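Local atomic coordinates of protein-glutaminase (Chryseobacterium proteolyticum, PDB entry 3A55), a protein that probably deamidates glutamine side chains within proteins to glutamate, and is captured here as a mutant pro-enzyme resembling the reaction intermediate. Residues Gly25-Val30 against Ser42-Gln47; Glu59-Met64 against Ile86-Ser91; Lys114-Ile119 against Asn170-Glu175; Tyr180-Ala185 against Cys240-Val245. The protein carries 1 engineered substitution. One frame throughout, in Å; residues are numbered along the deposited sequence. Where two conformers were deposited one is given.

Contact 1 (Gly25-Val30 against Ser42-Gln47). Engineered in segment 42-47: Gln47 (natural residue Ala).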
loop_
_atom_site.group_PDB
_atom_site.type_symbol
_atom_site.label_atom_id
_atom_site.label_comp_id
_atom_site.label_asym_id
_atom_site.label_seq_id
_atom_site.Cartn_x
_atom_site.Cartn_y
_atom_site.Cartn_z
ATOM N N GLY A 25 -15.427 1.800 10.311
ATOM C CA GLY A 25 -16.032 2.491 9.183
ATOM C C GLY A 25 -16.274 1.597 7.982
ATOM O O GLY A 25 -16.255 0.368 8.080
ATOM N N LYS A 26 -16.510 2.236 6.845
ATOM C CA LYS A 26 -16.843 1.530 5.610
ATOM C C LYS A 26 -15.596 1.288 4.783
ATOM O O LYS A 26 -14.719 2.143 4.687
ATOM C CB LYS A 26 -17.850 2.336 4.786
ATOM C CG LYS A 26 -19.048 2.844 5.576
ATOM C CD LYS A 26 -20.141 1.798 5.679
ATOM C CE LYS A 26 -21.295 2.293 6.554
ATOM N NZ LYS A 26 -21.679 3.710 6.259
ATOM N N THR A 27 -15.526 0.114 4.172
ATOM C CA THR A 27 -14.406 -0.235 3.314
ATOM C C THR A 27 -14.821 -1.374 2.392
ATOM O O THR A 27 -15.905 -1.940 2.548
ATOM C CB THR A 27 -13.171 -0.661 4.133
ATOM O OG1 THR A 27 -12.083 -0.944 3.250
ATOM C CG2 THR A 27 -13.470 -1.888 4.960
ATOM N N VAL A 28 -13.959 -1.693 1.435
ATOM C CA VAL A 28 -14.220 -2.796 0.508
ATOM C C VAL A 28 -13.222 -3.915 0.782
ATOM O O VAL A 28 -12.017 -3.705 0.649
ATOM C CB VAL A 28 -14.073 -2.338 -0.965
ATOM C CG1 VAL A 28 -14.182 -3.528 -1.917
ATOM C CG2 VAL A 28 -15.100 -1.262 -1.291
ATOM N N PRO A 29 -13.708 -5.103 1.183
ATOM C CA PRO A 29 -12.787 -6.221 1.353
ATOM C C PRO A 29 -12.336 -6.716 -0.017
ATOM O O PRO A 29 -13.137 -6.722 -0.965
ATOM C CB PRO A 29 -13.630 -7.284 2.070
ATOM C CG PRO A 29 -15.013 -6.944 1.771
ATOM C CD PRO A 29 -15.102 -5.465 1.485
ATOM N N VAL A 30 -11.067 -7.108 -0.114
ATOM C CA VAL A 30 -10.482 -7.520 -1.393
ATOM C C VAL A 30 -9.872 -8.914 -1.372
ATOM O O VAL A 30 -9.418 -9.399 -2.404
ATOM C CB VAL A 30 -9.410 -6.511 -1.901
ATOM C CG1 VAL A 30 -10.045 -5.156 -2.192
ATOM C CG2 VAL A 30 -8.219 -6.392 -0.924
ATOM N N SER A 42 -8.396 -9.114 3.835
ATOM C CA SER A 42 -7.671 -7.925 3.370
ATOM C C SER A 42 -8.671 -6.921 2.824
ATOM O O SER A 42 -9.736 -7.291 2.325
ATOM C CB SER A 42 -6.622 -8.283 2.321
ATOM O OG SER A 42 -7.121 -9.241 1.394
ATOM N N PHE A 43 -8.329 -5.641 2.946
ATOM C CA PHE A 43 -9.213 -4.559 2.513
ATOM C C PHE A 43 -8.490 -3.632 1.559
ATOM O O PHE A 43 -7.262 -3.625 1.513
ATOM C CB PHE A 43 -9.666 -3.716 3.708
ATOM C CG PHE A 43 -10.486 -4.467 4.699
ATOM C CD1 PHE A 43 -11.814 -4.785 4.429
ATOM C CD2 PHE A 43 -9.942 -4.837 5.911
ATOM C CE1 PHE A 43 -12.593 -5.467 5.372
ATOM C CE2 PHE A 43 -10.712 -5.528 6.852
ATOM C CZ PHE A 43 -12.032 -5.845 6.572
ATOM N N MET A 44 -9.260 -2.832 0.835
ATOM C CA MET A 44 -8.670 -1.842 -0.060
ATOM C C MET A 44 -7.779 -0.875 0.723
ATOM O O MET A 44 -8.064 -0.542 1.880
ATOM C CB MET A 44 -9.750 -1.066 -0.806
ATOM C CG MET A 44 -10.615 -0.195 0.084
ATOM S SD MET A 44 -11.872 0.725 -0.815
ATOM C CE MET A 44 -10.878 1.885 -1.722
ATOM N N LEU A 45 -6.684 -0.474 0.078
ATOM C CA LEU A 45 -5.783 0.579 0.545
ATOM C C LEU A 45 -4.875 0.153 1.697
ATOM O O LEU A 45 -3.645 0.161 1.563
ATOM C CB LEU A 45 -6.534 1.877 0.845
ATOM C CG LEU A 45 -5.675 3.141 0.898
ATOM C CD1 LEU A 45 -4.910 3.333 -0.414
ATOM C CD2 LEU A 45 -6.543 4.358 1.207
ATOM N N THR A 46 -5.457 -0.221 2.832
ATOM C CA THR A 46 -4.630 -0.705 3.928
ATOM C C THR A 46 -3.859 -1.965 3.520
ATOM O O THR A 46 -4.401 -2.857 2.846
ATOM C CB THR A 46 -5.442 -0.976 5.230
ATOM O OG1 THR A 46 -4.549 -1.471 6.233
ATOM C CG2 THR A 46 -6.561 -1.992 4.998
ATOM N N GLN A 47 -2.592 -2.034 3.907
ATOM C CA GLN A 47 -1.763 -3.190 3.663
ATOM C C GLN A 47 -1.873 -4.258 4.739
ATOM O O GLN A 47 -1.250 -5.273 4.640
ATOM C CB GLN A 47 -0.297 -2.776 3.529
ATOM C CG GLN A 47 -0.086 -1.805 2.401
ATOM C CD GLN A 47 1.169 -0.992 2.565
ATOM O OE1 GLN A 47 1.501 -0.458 3.591
HETATM O O HOH W 1 -9.777 -0.185 4.065
#

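Contact 2 (Glu59-Met64 against Ile86-Ser91)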
loop_
_atom_site.group_PDB
_atom_site.type_symbol
_atom_site.label_atom_id
_atom_site.label_comp_id
_atom_site.label_asym_id
_atom_site.label_seq_id
_atom_site.Cartn_x
_atom_site.Cartn_y
_atom_site.Cartn_z
ATOM N N GLU A 59 -20.592 -16.930 11.326
ATOM C CA GLU A 59 -20.838 -17.506 9.991
ATOM C C GLU A 59 -21.455 -16.511 9.017
ATOM O O GLU A 59 -21.087 -16.472 7.834
ATOM C CB GLU A 59 -21.664 -18.797 10.021
ATOM C CG GLU A 59 -21.718 -19.474 8.638
ATOM C CD GLU A 59 -22.126 -20.940 8.678
ATOM O OE1 GLU A 59 -22.488 -21.443 9.766
ATOM O OE2 GLU A 59 -22.090 -21.596 7.608
ATOM N N GLN A 60 -22.378 -15.679 9.503
ATOM C CA GLN A 60 -22.993 -14.718 8.576
ATOM C C GLN A 60 -22.054 -13.555 8.243
ATOM O O GLN A 60 -21.982 -13.129 7.090
ATOM C CB GLN A 60 -24.373 -14.235 9.047
ATOM C CG GLN A 60 -25.406 -15.346 9.151
ATOM C CD GLN A 60 -25.373 -16.251 7.936
ATOM O OE1 GLN A 60 -25.419 -15.781 6.791
ATOM N NE2 GLN A 60 -25.230 -17.544 8.174
ATOM N N TYR A 61 -21.319 -13.050 9.238
ATOM C CA TYR A 61 -20.329 -12.006 8.952
ATOM C C TYR A 61 -19.338 -12.470 7.898
ATOM O O TYR A 61 -18.959 -11.706 7.004
ATOM C CB TYR A 61 -19.562 -11.607 10.217
ATOM C CG TYR A 61 -20.439 -11.076 11.323
ATOM C CD1 TYR A 61 -21.573 -10.312 11.040
ATOM C CD2 TYR A 61 -20.116 -11.312 12.660
ATOM C CE1 TYR A 61 -22.386 -9.822 12.068
ATOM C CE2 TYR A 61 -20.910 -10.821 13.686
ATOM C CZ TYR A 61 -22.036 -10.071 13.386
ATOM O OH TYR A 61 -22.833 -9.592 14.405
ATOM N N ILE A 62 -18.906 -13.721 8.008
ATOM C CA ILE A 62 -17.935 -14.272 7.064
ATOM C C ILE A 62 -18.545 -14.356 5.656
ATOM O O ILE A 62 -17.898 -14.017 4.665
ATOM C CB ILE A 62 -17.382 -15.625 7.557
ATOM C CG1 ILE A 62 -16.513 -15.407 8.802
ATOM C CG2 ILE A 62 -16.606 -16.356 6.468
ATOM C CD1 ILE A 62 -16.198 -16.663 9.591
ATOM N N GLY A 63 -19.798 -14.793 5.561
ATOM C CA GLY A 63 -20.458 -14.830 4.254
ATOM C C GLY A 63 -20.579 -13.447 3.646
ATOM O O GLY A 63 -20.339 -13.266 2.438
ATOM N N MET A 64 -20.943 -12.463 4.473
ATOM C CA MET A 64 -21.021 -11.075 4.009
ATOM C C MET A 64 -19.688 -10.648 3.409
ATOM O O MET A 64 -19.658 -10.034 2.346
ATOM C CB MET A 64 -21.398 -10.130 5.153
ATOM C CG MET A 64 -22.803 -10.318 5.656
ATOM S SD MET A 64 -23.044 -9.414 7.199
ATOM C CE MET A 64 -23.360 -7.772 6.594
ATOM N N ILE A 86 -11.904 -8.795 13.541
ATOM C CA ILE A 86 -13.235 -8.317 13.195
ATOM C C ILE A 86 -14.265 -8.903 14.161
ATOM O O ILE A 86 -14.324 -10.122 14.354
ATOM C CB ILE A 86 -13.593 -8.693 11.734
ATOM C CG1 ILE A 86 -12.598 -8.029 10.768
ATOM C CG2 ILE A 86 -15.030 -8.312 11.417
ATOM C CD1 ILE A 86 -12.602 -8.639 9.374
ATOM N N GLY A 87 -15.055 -8.025 14.778
ATOM C CA GLY A 87 -16.105 -8.448 15.697
ATOM C C GLY A 87 -17.509 -8.409 15.126
ATOM O O GLY A 87 -18.392 -9.111 15.620
ATOM N N LYS A 88 -17.727 -7.578 14.103
ATOM C CA LYS A 88 -19.046 -7.441 13.474
ATOM C C LYS A 88 -18.880 -6.864 12.079
ATOM O O LYS A 88 -17.986 -6.043 11.851
ATOM C CB LYS A 88 -19.963 -6.540 14.327
ATOM C CG LYS A 88 -21.362 -6.331 13.769
ATOM C CD LYS A 88 -22.311 -5.708 14.776
ATOM C CE LYS A 88 -21.939 -4.276 15.123
ATOM N NZ LYS A 88 -22.908 -3.670 16.082
ATOM N N VAL A 89 -19.730 -7.314 11.151
ATOM C CA VAL A 89 -19.801 -6.761 9.803
ATOM C C VAL A 89 -21.243 -6.358 9.551
ATOM O O VAL A 89 -22.162 -7.130 9.833
ATOM C CB VAL A 89 -19.358 -7.794 8.739
ATOM C CG1 VAL A 89 -19.410 -7.182 7.335
ATOM C CG2 VAL A 89 -17.948 -8.284 9.051
ATOM N N GLU A 90 -21.439 -5.141 9.053
ATOM C CA GLU A 90 -22.772 -4.666 8.697
ATOM C C GLU A 90 -22.820 -4.290 7.221
ATOM O O GLU A 90 -21.791 -4.020 6.594
ATOM C CB GLU A 90 -23.211 -3.509 9.607
ATOM C CG GLU A 90 -23.413 -3.954 11.055
ATOM C CD GLU A 90 -23.953 -2.866 11.970
ATOM O OE1 GLU A 90 -23.824 -1.667 11.632
ATOM O OE2 GLU A 90 -24.493 -3.216 13.046
ATOM N N SER A 91 -24.022 -4.306 6.666
ATOM C CA SER A 91 -24.200 -4.022 5.250
ATOM C C SER A 91 -23.945 -2.547 4.952
ATOM O O SER A 91 -24.031 -1.692 5.839
ATOM C CB SER A 91 -25.608 -4.420 4.810
ATOM O OG SER A 91 -26.566 -3.616 5.460
#

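Contact 3 (Lys114-Ile119 against Asn170-Glu175)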
loop_
_atom_site.group_PDB
_atom_site.type_symbol
_atom_site.label_atom_id
_atom_site.label_comp_id
_atom_site.label_asym_id
_atom_site.label_seq_id
_atom_site.Cartn_x
_atom_site.Cartn_y
_atom_site.Cartn_z
ATOM N N LYS A 114 2.837 17.023 -18.443
ATOM C CA LYS A 114 3.814 16.420 -19.352
ATOM C C LYS A 114 5.119 16.115 -18.621
ATOM O O LYS A 114 5.750 17.016 -18.050
ATOM C CB LYS A 114 4.071 17.336 -20.550
ATOM C CG LYS A 114 2.974 17.297 -21.607
ATOM C CD LYS A 114 2.860 15.907 -22.230
ATOM C CE LYS A 114 1.912 15.900 -23.421
ATOM N NZ LYS A 114 1.721 14.519 -23.960
ATOM N N LEU A 115 5.511 14.843 -18.624
ATOM C CA LEU A 115 6.701 14.396 -17.905
ATOM C C LEU A 115 7.435 13.339 -18.709
ATOM O O LEU A 115 6.843 12.693 -19.571
ATOM C CB LEU A 115 6.306 13.811 -16.546
ATOM C CG LEU A 115 5.610 14.733 -15.542
ATOM C CD1 LEU A 115 4.787 13.906 -14.568
ATOM C CD2 LEU A 115 6.625 15.600 -14.809
ATOM N N ALA A 116 8.726 13.170 -18.439
ATOM C CA ALA A 116 9.505 12.123 -19.092
ATOM C C ALA A 116 9.342 10.810 -18.338
ATOM O O ALA A 116 9.559 10.750 -17.125
ATOM C CB ALA A 116 10.972 12.515 -19.183
ATOM N N SER A 117 8.962 9.762 -19.063
ATOM C CA SER A 117 8.713 8.464 -18.442
ATOM C C SER A 117 9.984 7.642 -18.281
ATOM O O SER A 117 9.999 6.643 -17.560
ATOM C CB SER A 117 7.658 7.683 -19.225
ATOM O OG SER A 117 6.359 8.115 -18.866
ATOM N N VAL A 118 11.055 8.070 -18.950
ATOM C CA VAL A 118 12.328 7.359 -18.880
ATOM C C VAL A 118 13.454 8.288 -18.425
ATOM O O VAL A 118 13.721 9.321 -19.044
ATOM C CB VAL A 118 12.677 6.661 -20.233
ATOM C CG1 VAL A 118 13.955 5.855 -20.111
ATOM C CG2 VAL A 118 11.524 5.742 -20.664
ATOM N N ILE A 119 14.111 7.893 -17.344
ATOM C CA ILE A 119 15.229 8.638 -16.758
ATOM C C ILE A 119 16.463 8.422 -17.668
ATOM O O ILE A 119 16.683 7.314 -18.158
ATOM C CB ILE A 119 15.438 8.173 -15.286
ATOM C CG1 ILE A 119 14.416 8.845 -14.352
ATOM C CG2 ILE A 119 16.834 8.482 -14.783
ATOM C CD1 ILE A 119 12.957 8.536 -14.651
ATOM N N ASN A 170 11.276 16.682 -10.394
ATOM C CA ASN A 170 12.458 16.613 -11.264
ATOM C C ASN A 170 12.116 16.473 -12.749
ATOM O O ASN A 170 13.015 16.410 -13.593
ATOM C CB ASN A 170 13.359 15.443 -10.855
ATOM C CG ASN A 170 14.151 15.720 -9.595
ATOM O OD1 ASN A 170 15.334 16.073 -9.660
ATOM N ND2 ASN A 170 13.509 15.564 -8.441
ATOM N N GLY A 171 10.827 16.430 -13.066
ATOM C CA GLY A 171 10.380 16.321 -14.455
ATOM C C GLY A 171 10.144 14.910 -14.969
ATOM O O GLY A 171 10.015 14.699 -16.178
ATOM N N TYR A 172 10.049 13.947 -14.052
ATOM C CA TYR A 172 9.886 12.552 -14.440
ATOM C C TYR A 172 8.600 11.946 -13.893
ATOM O O TYR A 172 8.089 12.365 -12.858
ATOM C CB TYR A 172 11.067 11.707 -13.949
ATOM C CG TYR A 172 12.391 12.152 -14.504
ATOM C CD1 TYR A 172 13.310 12.834 -13.708
ATOM C CD2 TYR A 172 12.721 11.910 -15.838
ATOM C CE1 TYR A 172 14.529 13.256 -14.220
ATOM C CE2 TYR A 172 13.940 12.335 -16.355
ATOM C CZ TYR A 172 14.838 13.004 -15.540
ATOM O OH TYR A 172 16.044 13.428 -16.059
ATOM N N ASP A 173 8.079 10.960 -14.610
ATOM C CA ASP A 173 7.050 10.096 -14.039
ATOM C C ASP A 173 7.614 8.686 -13.900
ATOM O O ASP A 173 8.787 8.424 -14.231
ATOM C CB ASP A 173 5.765 10.114 -14.887
ATOM C CG ASP A 173 4.498 9.874 -14.052
ATOM O OD1 ASP A 173 4.600 9.321 -12.936
ATOM O OD2 ASP A 173 3.388 10.227 -14.513
ATOM N N CYS A 174 6.791 7.784 -13.378
ATOM C CA CYS A 174 7.208 6.413 -13.190
ATOM C C CYS A 174 5.972 5.524 -13.154
ATOM O O CYS A 174 4.843 6.005 -13.304
ATOM C CB CYS A 174 7.986 6.270 -11.872
ATOM S SG CYS A 174 7.052 6.765 -10.389
ATOM N N GLU A 175 6.203 4.230 -12.986
ATOM C CA GLU A 175 5.117 3.298 -12.708
ATOM C C GLU A 175 5.033 2.983 -11.218
ATOM O O GLU A 175 5.923 3.346 -10.440
ATOM C CB GLU A 175 5.331 2.011 -13.491
ATOM C CG GLU A 175 5.106 2.150 -15.003
ATOM C CD GLU A 175 5.558 0.906 -15.746
ATOM O OE1 GLU A 175 6.783 0.675 -15.811
ATOM O OE2 GLU A 175 4.696 0.149 -16.246
HETATM O O HOH W 2 10.270 6.158 -14.841
HETATM O O HOH W 3 5.473 6.661 -16.499
#

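Contact 4 (Tyr180-Ala185 against Cys240-Val245)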
loop_
_atom_site.group_PDB
_atom_site.type_symbol
_atom_site.label_atom_id
_atom_site.label_comp_id
_atom_site.label_asym_id
_atom_site.label_seq_id
_atom_site.Cartn_x
_atom_site.Cartn_y
_atom_site.Cartn_z
ATOM N N TYR A 180 1.044 -8.647 -4.391
ATOM C CA TYR A 180 0.010 -9.141 -3.483
ATOM C C TYR A 180 0.305 -10.555 -3.031
ATOM O O TYR A 180 0.843 -11.369 -3.794
ATOM C CB TYR A 180 -1.354 -9.150 -4.172
ATOM C CG TYR A 180 -1.749 -7.875 -4.861
ATOM C CD1 TYR A 180 -2.663 -6.991 -4.285
ATOM C CD2 TYR A 180 -1.230 -7.557 -6.120
ATOM C CE1 TYR A 180 -3.049 -5.823 -4.928
ATOM C CE2 TYR A 180 -1.598 -6.391 -6.771
ATOM C CZ TYR A 180 -2.507 -5.526 -6.183
ATOM O OH TYR A 180 -2.873 -4.373 -6.832
ATOM N N GLY A 181 -0.106 -10.877 -1.806
ATOM C CA GLY A 181 -0.011 -12.243 -1.337
ATOM C C GLY A 181 0.023 -12.335 0.167
ATOM O O GLY A 181 -0.458 -11.438 0.862
ATOM N N ASN A 182 0.594 -13.430 0.645
ATOM C CA ASN A 182 0.840 -13.627 2.051
ATOM C C ASN A 182 2.236 -13.070 2.303
ATOM O O ASN A 182 3.212 -13.820 2.308
ATOM C CB ASN A 182 0.774 -15.121 2.363
ATOM C CG ASN A 182 1.042 -15.425 3.814
ATOM O OD1 ASN A 182 0.761 -14.608 4.699
ATOM N ND2 ASN A 182 1.582 -16.612 4.072
ATOM N N LEU A 183 2.331 -11.750 2.478
ATOM C CA LEU A 183 3.638 -11.094 2.483
ATOM C C LEU A 183 4.161 -10.901 3.898
ATOM O O LEU A 183 3.394 -10.615 4.830
ATOM C CB LEU A 183 3.555 -9.741 1.777
ATOM C CG LEU A 183 2.906 -9.728 0.378
ATOM C CD1 LEU A 183 2.953 -8.313 -0.201
ATOM C CD2 LEU A 183 3.559 -10.746 -0.574
ATOM N N LYS A 184 5.474 -11.043 4.046
ATOM C CA LYS A 184 6.144 -10.707 5.301
ATOM C C LYS A 184 7.488 -10.103 4.979
ATOM O O LYS A 184 8.192 -10.571 4.079
ATOM C CB LYS A 184 6.323 -11.939 6.191
ATOM C CG LYS A 184 5.006 -12.561 6.677
ATOM C CD LYS A 184 5.244 -13.643 7.720
ATOM C CE LYS A 184 3.934 -14.090 8.362
ATOM N NZ LYS A 184 2.962 -14.610 7.361
ATOM N N ALA A 185 7.838 -9.055 5.723
ATOM C CA ALA A 185 9.124 -8.388 5.537
ATOM C C ALA A 185 9.778 -8.060 6.873
ATOM O O ALA A 185 9.097 -7.862 7.890
ATOM C CB ALA A 185 8.955 -7.117 4.713
ATOM N N CYS A 240 10.453 -14.536 8.780
ATOM C CA CYS A 240 9.342 -13.945 9.520
ATOM C C CYS A 240 8.175 -14.910 9.723
ATOM O O CYS A 240 7.271 -14.634 10.510
ATOM C CB CYS A 240 8.836 -12.697 8.797
ATOM S SG CYS A 240 10.017 -11.351 8.748
ATOM N N GLY A 241 8.193 -16.029 9.001
ATOM C CA GLY A 241 7.094 -16.982 9.022
ATOM C C GLY A 241 6.714 -17.365 7.602
ATOM O O GLY A 241 7.504 -17.191 6.671
ATOM N N SER A 242 5.499 -17.875 7.429
ATOM C CA SER A 242 5.020 -18.291 6.105
ATOM C C SER A 242 4.911 -17.090 5.183
ATOM O O SER A 242 4.501 -16.011 5.613
ATOM C CB SER A 242 3.649 -18.963 6.225
ATOM O OG SER A 242 2.631 -18.008 6.541
ATOM N N ALA A 243 5.274 -17.254 3.910
ATOM C CA ALA A 243 5.146 -16.148 2.962
ATOM C C ALA A 243 5.145 -16.634 1.527
ATOM O O ALA A 243 5.891 -17.542 1.181
ATOM C CB ALA A 243 6.268 -15.125 3.158
ATOM N N SER A 244 4.327 -16.001 0.696
ATOM C CA SER A 244 4.351 -16.260 -0.749
ATOM C C SER A 244 3.657 -15.143 -1.511
ATOM O O SER A 244 2.784 -14.452 -0.974
ATOM C CB SER A 244 3.712 -17.614 -1.076
ATOM O OG SER A 244 2.320 -17.586 -0.826
ATOM N N VAL A 245 4.081 -14.943 -2.752
ATOM C CA VAL A 245 3.464 -13.968 -3.640
ATOM C C VAL A 245 2.377 -14.651 -4.457
ATOM O O VAL A 245 2.587 -15.754 -4.974
ATOM C CB VAL A 245 4.514 -13.340 -4.613
ATOM C CG1 VAL A 245 3.837 -12.494 -5.693
ATOM C CG2 VAL A 245 5.540 -12.506 -3.833
HETATM O O HOH W 4 2.029 -18.455 1.808
HETATM O O HOH W 5 0.100 -15.832 -1.510
#

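Contact 1 (Gly25-Val30 against Ser42-Gln47)
Phe43 lies against Thr27, Val28 and Pro29 in the antiparallel beta hairpin of strands 22-35 and 38-43. Pro29 and Phe43 form a non-hydrogen-bonded pair whose side chains diverge, flanked by two backbone bonds: Val30 N to Ser42 O at 2.8 Å and Met44 N to Val28 O at 2.9 Å. Followed outward, Phe43 begins at CB, 3.7 Å from Thr27 OG1. CG stands anti to the carbonyl carbon (chi1 -64°), which swings the ring across the threonine, the two side chains crossing at about a right angle. CD1 then presses on Thr27 CG2 at 3.4 Å and nears Pro29 CA, while Val28 O sits in the ring plane at its edge. CE1 reaches the same methyl and Pro29 CB, and CZ meets Ile86 CD1 at 4.0 Å. With an alanine here the packing on the Thr27 methyl and on Pro29 would probably be lost, and a gap opened toward Ile86. Met44 bends at chi3 (-69°) and lays SD 3.8 Å from Val28 CB. Water 1 joins Thr27 OG1 (2.6 Å) to Met44 O (2.8 Å), whereas the buried Val28 N has no partner in the model. Beyond the turn, the engineered Gln47 is covalently linked through CD to Cys156 SG, consistent with a mimic of the reaction intermediate. Around the hairpin, strand 75-79 takes Thr27, Pro29 and Phe43 through Ile77 and Val75, helix 94-103 brings Phe100 to Val28 and Met44, and Tyr257 of strand 255-258 touches Val30 and Met44.

Contact 2 (Glu59-Met64 against Ile86-Ser91)
Tyr61 and Met64 pack helix 59-71 onto strand 86-91, an outermost strand of the five-stranded antiparallel sheet, in a helix-on-sheet contact near the surface. The strand carries a classic beta bulge, Gly87 and Lys88 both facing Phe78 of strand 75-79. The short axes approach to 8.0 Å with their directions 58° apart, and the interface is held by van der Waals contact. Tyr61 carries most of the contact: with CG anti to its carbonyl carbon (chi1 -60°), its ring lies along the strand backbone. Lys88 CA and Val89 N both lie over one face, offset toward the rim, the former 4.0 Å from the ring centroid as a CH-pi contact. Tyr61 CB rests on Val89 CG2 at 3.9 Å. Lys88 runs its CG past Tyr61 OH at 3.6 Å, then bends away; its NZ forms a long salt bridge to Glu90 OE2 at 3.5 Å and a cation-pi contact with Phe78. Behind the interface, Val89 also packs on Leu65 of the same helix and on Val75 and Ile77, while Tyr61 touches Ile52 of strand 49-52. One turn on from Tyr61, the Met64 chain folds at chi3 (82°), placing CE 3.5 Å from Val89 O and 4.1 Å from Val89 CG1.

Contact 3 (Lys114-Ile119 against Asn170-Glu175)
Ala116 and Tyr172 meet in a single backbone bridge between two largely irregular segments, and both polar groups of Ala116 are used in it. Its N gives a nearly straight bond to Gly171 O at 3.0 Å (169°). Its O accepts Asp173 N at 2.9 Å, the donor standing above the carbonyl plane rather than on a lone pair; Tyr172 CA adds a CA-H...O contact to the same oxygen. Further along, water 2 donates to Ser117 O and to Asp173 O, each at 2.8 Å. Water 3 bonds to Ser117 OG and only weakly to Cys174 O. The Asp173 carboxylate takes its polar partners from outside segment 114-119: OD1 accepts Cys174 N at 2.7 Å on its anti side and pairs with Arg164 NE, and OD2 is also bonded outside the two segments, which should limit its rotation. Leu115 supplies apolar cover, CD2 lying 3.6 Å from Gly171 C. Tyr172 CG stands anti to its carbonyl carbon (chi1 -60°), which brings the ring under Ile119, whose CG1 lies over one face 3.9 Å from the centroid in a CH-pi contact. Gly171 closes helix 156-169 in a Schellman motif. The junction is flanked by that helix, where Met168 meets Leu115, by helix 122-133, where Thr124 touches Tyr172 and Ile119, and by strand 196-205, which bonds to Ile119 and Glu175.

Contact 4 (Tyr180-Ala185 against Cys240-Val245)
Lys184 and Asn182 both turn to Ser242, one to its carbonyl and the other to its hydroxyl, where the corner between strands 175-180 and 183-186 meets the start of strand 244-252. Lys184 leaves strand 183-186 with CG anti to its carbonyl carbon (chi1 -64°), runs extended past Cys240, CB to CB at 3.7 Å, and bends only at chi4, bringing NZ into the carbonyl plane of Ser242 O at 2.7 Å. The Asn182 amide is turned so that Ser242 OG lies in its plane (4° out), ND2 donating to it at 3.0 Å. Water 4 accepts a second bond from ND2 and joins it to Ser244 OG. Beneath these side chains Asn182 and Ser244 form an antiparallel hydrogen-bonded pair, Ser244 N to Asn182 O at 2.9 Å and a weak return bond from Asn182 N. Gly181 sits at the corner just before, where a CB would clash with Ser244 O. On the other side of the backbone Leu183 CD2 meets Val245 CG2 at 4.2 Å. A methionine in place of Lys184 would probably leave Ser242 O without its charged donor. Cys240 is tied by disulfide to Cys191, so covalent and polar links fasten this loop together. Ser242 OG is also hydrogen-bonded to Glu35 OE2, so two partners outside its own segment hold the hydroxyl, and the positive charge of Lys184 close by may favour the ionised form of Glu35.

How the contacts relate
From the N terminus, the four contacts close loops one after another, neither nesting nor crossing. Contact 1 spans 11 intervening residues and forms a hairpin; contact 2, across 21, lays helix 59-71 on an outer strand of the same antiparallel sheet, and the two contacts touch. Contact 3 spans 50 residues, about half of them helical, and contact 4 spans 54; both reach the mixed sheet, although their nearest atoms stay about 12 Å apart. Contacts 2 and 3 lie on opposite sides of the chain's centre, centres about 44 Å apart. Contact 4 comes within about 7 Å of contact 1, nearest atoms; separately, Glu35 of strand 22-35 is hydrogen-bonded to Ser242 of contact 4.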